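Local coordinates for SPbeta prophage-derived uncharacterized protein YomS (Bacillus subtilis, PDB 6I5O) that is of unknown biochemical function but is encoded in a prophage lytic cassette and forms a five-copy assembly in the crystal, at the interface of chains A and B. Residues are numbered along the deposited sequence; one frame, centred on the assembly and turned at random. Chains: chain A/B, SPBc2 prophage-derived uncharacterized protein YomS.

Contact 1: the interface of chains A and B. Residues chain A 73-76; chain B 67-70, 80.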
loop_
_atom_site.group_PDB
_atom_site.type_symbol
_atom_site.label_atom_id
_atom_site.label_comp_id
_atom_site.label_asym_id
_atom_site.label_seq_id
_atom_site.Cartn_x
_atom_site.Cartn_y
_atom_site.Cartn_z
ATOM N N LYS A 73 -13.302 -3.620 9.191
ATOM C CA LYS A 73 -13.374 -4.321 7.881
ATOM C C LYS A 73 -14.796 -4.349 7.338
ATOM O O LYS A 73 -14.944 -4.672 6.133
ATOM C CB LYS A 73 -12.835 -5.739 7.957
ATOM C CG LYS A 73 -11.379 -5.819 8.287
ATOM C CD LYS A 73 -10.808 -7.191 8.230
ATOM C CE LYS A 73 -10.508 -7.690 6.859
ATOM N NZ LYS A 73 -9.281 -7.000 6.361
ATOM N N THR A 74 -15.821 -4.028 8.108
ATOM C CA THR A 74 -17.213 -4.030 7.625
ATOM C C THR A 74 -17.479 -2.786 6.799
ATOM O O THR A 74 -18.189 -2.877 5.744
ATOM C CB THR A 74 -18.223 -4.215 8.759
ATOM O OG1 THR A 74 -18.052 -5.562 9.244
ATOM C CG2 THR A 74 -19.638 -4.002 8.288
ATOM N N ASP A 75 -17.047 -1.632 7.255
ATOM C CA ASP A 75 -17.465 -0.363 6.613
ATOM C C ASP A 75 -16.285 0.582 6.328
ATOM O O ASP A 75 -16.537 1.735 5.953
ATOM C CB ASP A 75 -18.511 0.285 7.497
ATOM C CG ASP A 75 -18.051 0.604 8.905
ATOM O OD1 ASP A 75 -16.833 0.496 9.194
ATOM O OD2 ASP A 75 -18.920 0.917 9.771
ATOM N N PHE A 76 -15.060 0.143 6.557
ATOM C CA PHE A 76 -13.829 0.943 6.391
ATOM C C PHE A 76 -13.839 2.168 7.312
ATOM O O PHE A 76 -13.025 3.065 7.052
ATOM C CB PHE A 76 -13.604 1.310 4.914
ATOM C CG PHE A 76 -13.287 0.129 4.048
ATOM C CD1 PHE A 76 -12.275 -0.739 4.389
ATOM C CD2 PHE A 76 -14.044 -0.182 2.943
ATOM C CE1 PHE A 76 -11.951 -1.827 3.596
ATOM C CE2 PHE A 76 -13.707 -1.251 2.130
ATOM C CZ PHE A 76 -12.676 -2.092 2.461
ATOM N N ALA B 67 -20.052 -9.039 8.012
ATOM C CA ALA B 67 -20.082 -8.401 6.685
ATOM C C ALA B 67 -18.678 -7.896 6.363
ATOM O O ALA B 67 -18.046 -7.217 7.202
ATOM C CB ALA B 67 -21.104 -7.302 6.709
ATOM N N LEU B 68 -18.223 -8.145 5.151
ATOM C CA LEU B 68 -16.842 -7.839 4.749
ATOM C C LEU B 68 -16.865 -6.917 3.543
ATOM O O LEU B 68 -17.407 -7.293 2.483
ATOM C CB LEU B 68 -16.147 -9.154 4.427
ATOM C CG LEU B 68 -14.733 -9.049 3.870
ATOM C CD1 LEU B 68 -13.796 -8.514 4.876
ATOM C CD2 LEU B 68 -14.244 -10.381 3.370
ATOM N N SER B 69 -16.328 -5.711 3.677
ATOM C CA SER B 69 -16.233 -4.775 2.524
ATOM C C SER B 69 -15.021 -5.093 1.636
ATOM O O SER B 69 -13.925 -5.469 2.109
ATOM C CB SER B 69 -16.239 -3.359 2.965
ATOM O OG SER B 69 -17.541 -2.965 3.343
ATOM N N GLY B 70 -15.238 -4.903 0.344
ATOM C CA GLY B 70 -14.203 -4.998 -0.668
ATOM C C GLY B 70 -14.392 -3.874 -1.665
ATOM O O GLY B 70 -15.263 -2.985 -1.487
ATOM N N SER B 80 -20.092 -4.292 0.754
ATOM C CA SER B 80 -20.100 -5.600 1.421
ATOM C C SER B 80 -21.139 -6.507 0.793
ATOM O O SER B 80 -21.399 -7.589 1.301
ATOM C CB SER B 80 -20.341 -5.488 2.902
ATOM O OG SER B 80 -21.561 -4.781 3.148
HETATM O O HOH W 1 -12.740 -5.024 4.590
HETATM O O HOH W 2 -20.970 -3.089 5.112
#

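Contact 2: the interface of chains A and B. Residues chain A 8-12; chain B 10-14, 118.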
loop_
_atom_site.group_PDB
_atom_site.type_symbol
_atom_site.label_atom_id
_atom_site.label_comp_id
_atom_site.label_asym_id
_atom_site.label_seq_id
_atom_site.Cartn_x
_atom_site.Cartn_y
_atom_site.Cartn_z
ATOM N N VAL A 8 14.571 -17.494 -8.117
ATOM C CA VAL A 8 13.161 -17.087 -7.949
ATOM C C VAL A 8 12.608 -17.793 -6.732
ATOM O O VAL A 8 12.779 -19.028 -6.660
ATOM C CB VAL A 8 12.318 -17.379 -9.203
ATOM C CG1 VAL A 8 10.858 -17.013 -8.995
ATOM C CG2 VAL A 8 12.862 -16.686 -10.422
ATOM N N VAL A 9 11.938 -17.095 -5.868
ATOM C CA VAL A 9 11.275 -17.663 -4.685
ATOM C C VAL A 9 9.825 -17.249 -4.669
ATOM O O VAL A 9 9.500 -16.073 -5.010
ATOM C CB VAL A 9 11.977 -17.289 -3.358
ATOM C CG1 VAL A 9 13.392 -17.844 -3.349
ATOM C CG2 VAL A 9 11.948 -15.826 -3.089
ATOM N N ILE A 10 8.980 -18.151 -4.222
ATOM C CA ILE A 10 7.563 -17.861 -3.943
ATOM C C ILE A 10 7.502 -17.396 -2.518
ATOM O O ILE A 10 7.952 -18.125 -1.602
ATOM C CB ILE A 10 6.712 -19.141 -4.152
ATOM C CG1 ILE A 10 6.733 -19.489 -5.641
ATOM C CG2 ILE A 10 5.322 -18.958 -3.577
ATOM C CD1 ILE A 10 6.390 -20.951 -5.913
ATOM N N THR A 11 6.935 -16.233 -2.266
ATOM C CA THR A 11 6.910 -15.641 -0.933
ATOM C C THR A 11 5.573 -15.770 -0.273
ATOM O O THR A 11 4.529 -15.459 -0.914
ATOM C CB THR A 11 7.327 -14.165 -0.951
ATOM O OG1 THR A 11 6.474 -13.419 -1.809
ATOM C CG2 THR A 11 8.746 -14.028 -1.434
ATOM N N ILE A 12 5.549 -16.191 0.991
ATOM C CA ILE A 12 4.319 -16.197 1.798
ATOM C C ILE A 12 4.655 -15.571 3.152
ATOM O O ILE A 12 5.808 -15.589 3.587
ATOM C CB ILE A 12 3.813 -17.641 1.984
ATOM C CG1 ILE A 12 4.797 -18.508 2.775
ATOM C CG2 ILE A 12 3.490 -18.257 0.625
ATOM C CD1 ILE A 12 4.229 -19.871 3.189
ATOM N N ILE B 10 14.533 -13.019 -6.710
ATOM C CA ILE B 10 13.355 -12.529 -7.426
ATOM C C ILE B 10 12.122 -13.066 -6.715
ATOM O O ILE B 10 12.023 -14.322 -6.578
ATOM C CB ILE B 10 13.394 -12.969 -8.889
ATOM C CG1 ILE B 10 14.612 -12.331 -9.546
ATOM C CG2 ILE B 10 12.074 -12.731 -9.587
ATOM C CD1 ILE B 10 14.975 -12.942 -10.930
ATOM N N THR B 11 11.232 -12.266 -6.240
ATOM C CA THR B 11 10.059 -12.685 -5.447
ATOM C C THR B 11 8.813 -12.729 -6.291
ATOM O O THR B 11 8.503 -11.705 -6.974
ATOM C CB THR B 11 9.863 -11.797 -4.216
ATOM O OG1 THR B 11 9.693 -10.407 -4.627
ATOM C CG2 THR B 11 11.049 -11.882 -3.297
ATOM N N ILE B 12 8.033 -13.792 -6.179
ATOM C CA ILE B 12 6.718 -13.893 -6.812
ATOM C C ILE B 12 5.739 -14.400 -5.759
ATOM O O ILE B 12 6.143 -15.093 -4.826
ATOM C CB ILE B 12 6.750 -14.805 -8.041
ATOM C CG1 ILE B 12 7.015 -16.279 -7.672
ATOM C CG2 ILE B 12 7.747 -14.274 -9.053
ATOM C CD1 ILE B 12 6.879 -17.245 -8.811
ATOM N N PRO B 13 4.452 -14.089 -5.878
ATOM C CA PRO B 13 3.470 -14.598 -4.918
ATOM C C PRO B 13 3.120 -16.036 -5.218
ATOM O O PRO B 13 3.221 -16.502 -6.331
ATOM C CB PRO B 13 2.251 -13.733 -5.199
ATOM C CG PRO B 13 2.379 -13.336 -6.638
ATOM C CD PRO B 13 3.867 -13.162 -6.880
ATOM N N ASP B 14 2.561 -16.700 -4.201
ATOM C CA ASP B 14 1.753 -17.924 -4.404
ATOM C C ASP B 14 0.353 -17.479 -4.791
ATOM O O ASP B 14 -0.124 -16.474 -4.261
ATOM C CB ASP B 14 1.696 -18.709 -3.082
ATOM C CG ASP B 14 1.166 -20.109 -3.256
ATOM O OD1 ASP B 14 1.403 -20.726 -4.300
ATOM O OD2 ASP B 14 0.518 -20.606 -2.309
ATOM N N SER B 118 -0.681 -14.491 -2.200
ATOM C CA SER B 118 0.104 -14.356 -0.928
ATOM C C SER B 118 0.982 -13.097 -0.976
ATOM O O SER B 118 0.911 -12.266 -1.929
ATOM C CB SER B 118 0.940 -15.563 -0.692
ATOM O OG SER B 118 2.018 -15.653 -1.616
#

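Contact 1: the interface of chains A and B
The flat ring of A:Phe76 meets chain B through one face: CB of B:Ser69 rests over the rim on that side, 3.4 Å from ring atom CE2. Its CZ corner points toward the B:Ser69 carbonyl, which lies above the same face and beyond the ring edge. The ring has CG anti to the carbonyl carbon (chi1 -67°). Around it, loop 73-76 of chain A meets the turn between strands 65-67 and 70-72 of chain B, with backbone carbonyls accepting from one amide and two hydroxyls. The amide N of B:Ser69 donates to the carbonyl O of A:Lys73 at 3.0 Å, in the carbonyl plane and nearly straight (167° at H). The same serine also uses its hydroxyl: OG of B:Ser69 donates to O of A:Thr74 at 2.5 Å, but arrives from above the carbonyl plane. A:Thr74 replies with its own hydroxyl: OG1, set beside its backbone N (chi1 -68°), donates in the carbonyl plane to O of B:Ala67 at 2.6 Å, while CG2 packs on the B:Ala67 methyl. Water 1 bridges A:Lys73 O and B:Ser69 O, and water 2 joins A:Thr74 O to the hydroxyl of B:Ser80. At the margin, CE of A:Lys73 runs alongside CD1 of B:Leu68. This small, largely polar patch may help set how neighbouring copies are oriented in the deposited five-copy assembly, if that assembly is the biological one.

Contact 2: the interface of chains A and B
Backbone pairing carries this contact: strand 8-13 of chain A lies parallel to strand 8-13 of chain B, offset by two residues, so that A:Val8 pairs with B:Ile10 and A:Thr11 with B:Pro13. The amide N of A:Val9 donates to O of B:Ile10 at 2.9 Å. In return, N of B:Ile12 donates to O of A:Val9 at 3.0 Å. The next rung, from N of A:Thr11 to O of B:Ile12, is of similar length. All three donors approach almost along the C=O axis. In the deposited assembly, which may or may not be the biological one, this joins the two copies through an intermolecular parallel ladder.

Apolar contacts clothe both faces of this ladder. On one, A:Ile10 and B:Ile12 cross obliquely, CG1 to CG1 at 3.8 Å; CG1 of A:Ile10 stands beside its backbone N, whereas that of B:Ile12 is flanked by both backbone N and C (chi1 67°). The CD1 tip of B:Ile12 reaches CG1 of A:Val8, whose side chain crosses it at about a right angle. The CG2 branch of A:Ile10 leans on CB of B:Asp14. On the opposite face A:Thr11 and B:Thr11 cross obliquely, CG2 to CG2 at 3.7 Å, and A:Val9 lies alongside B:Thr11.

Side-chain hydrogen bonding completes the end of the ladder. The amide N of B:Asp14, next in register, does not reach A:Thr11 O. It donates instead to OG of B:Ser118 at 2.8 Å, a C-terminal hydroxyl flanked by its own backbone N and C (chi1 70°). That same OG relays the link, donating in the carbonyl plane to O of A:Thr11, 2.6 Å away.

About 28 Å separates the C-alpha centres of contact 1 and contact 2, and they have no residue in common. Contact 1 joins loops of the globular domains, around the ends of strands 65-67 and 70-72, whereas contact 2 pairs the N-terminal strands 8-13 that project from those domains. Two such distant patches would restrict hinging between neighbours more than either alone. Because the interface is not an exact two-fold, each copy can present one surface to one neighbour and a different one to the next, as would suit a closed ring of the five copies, if they form one.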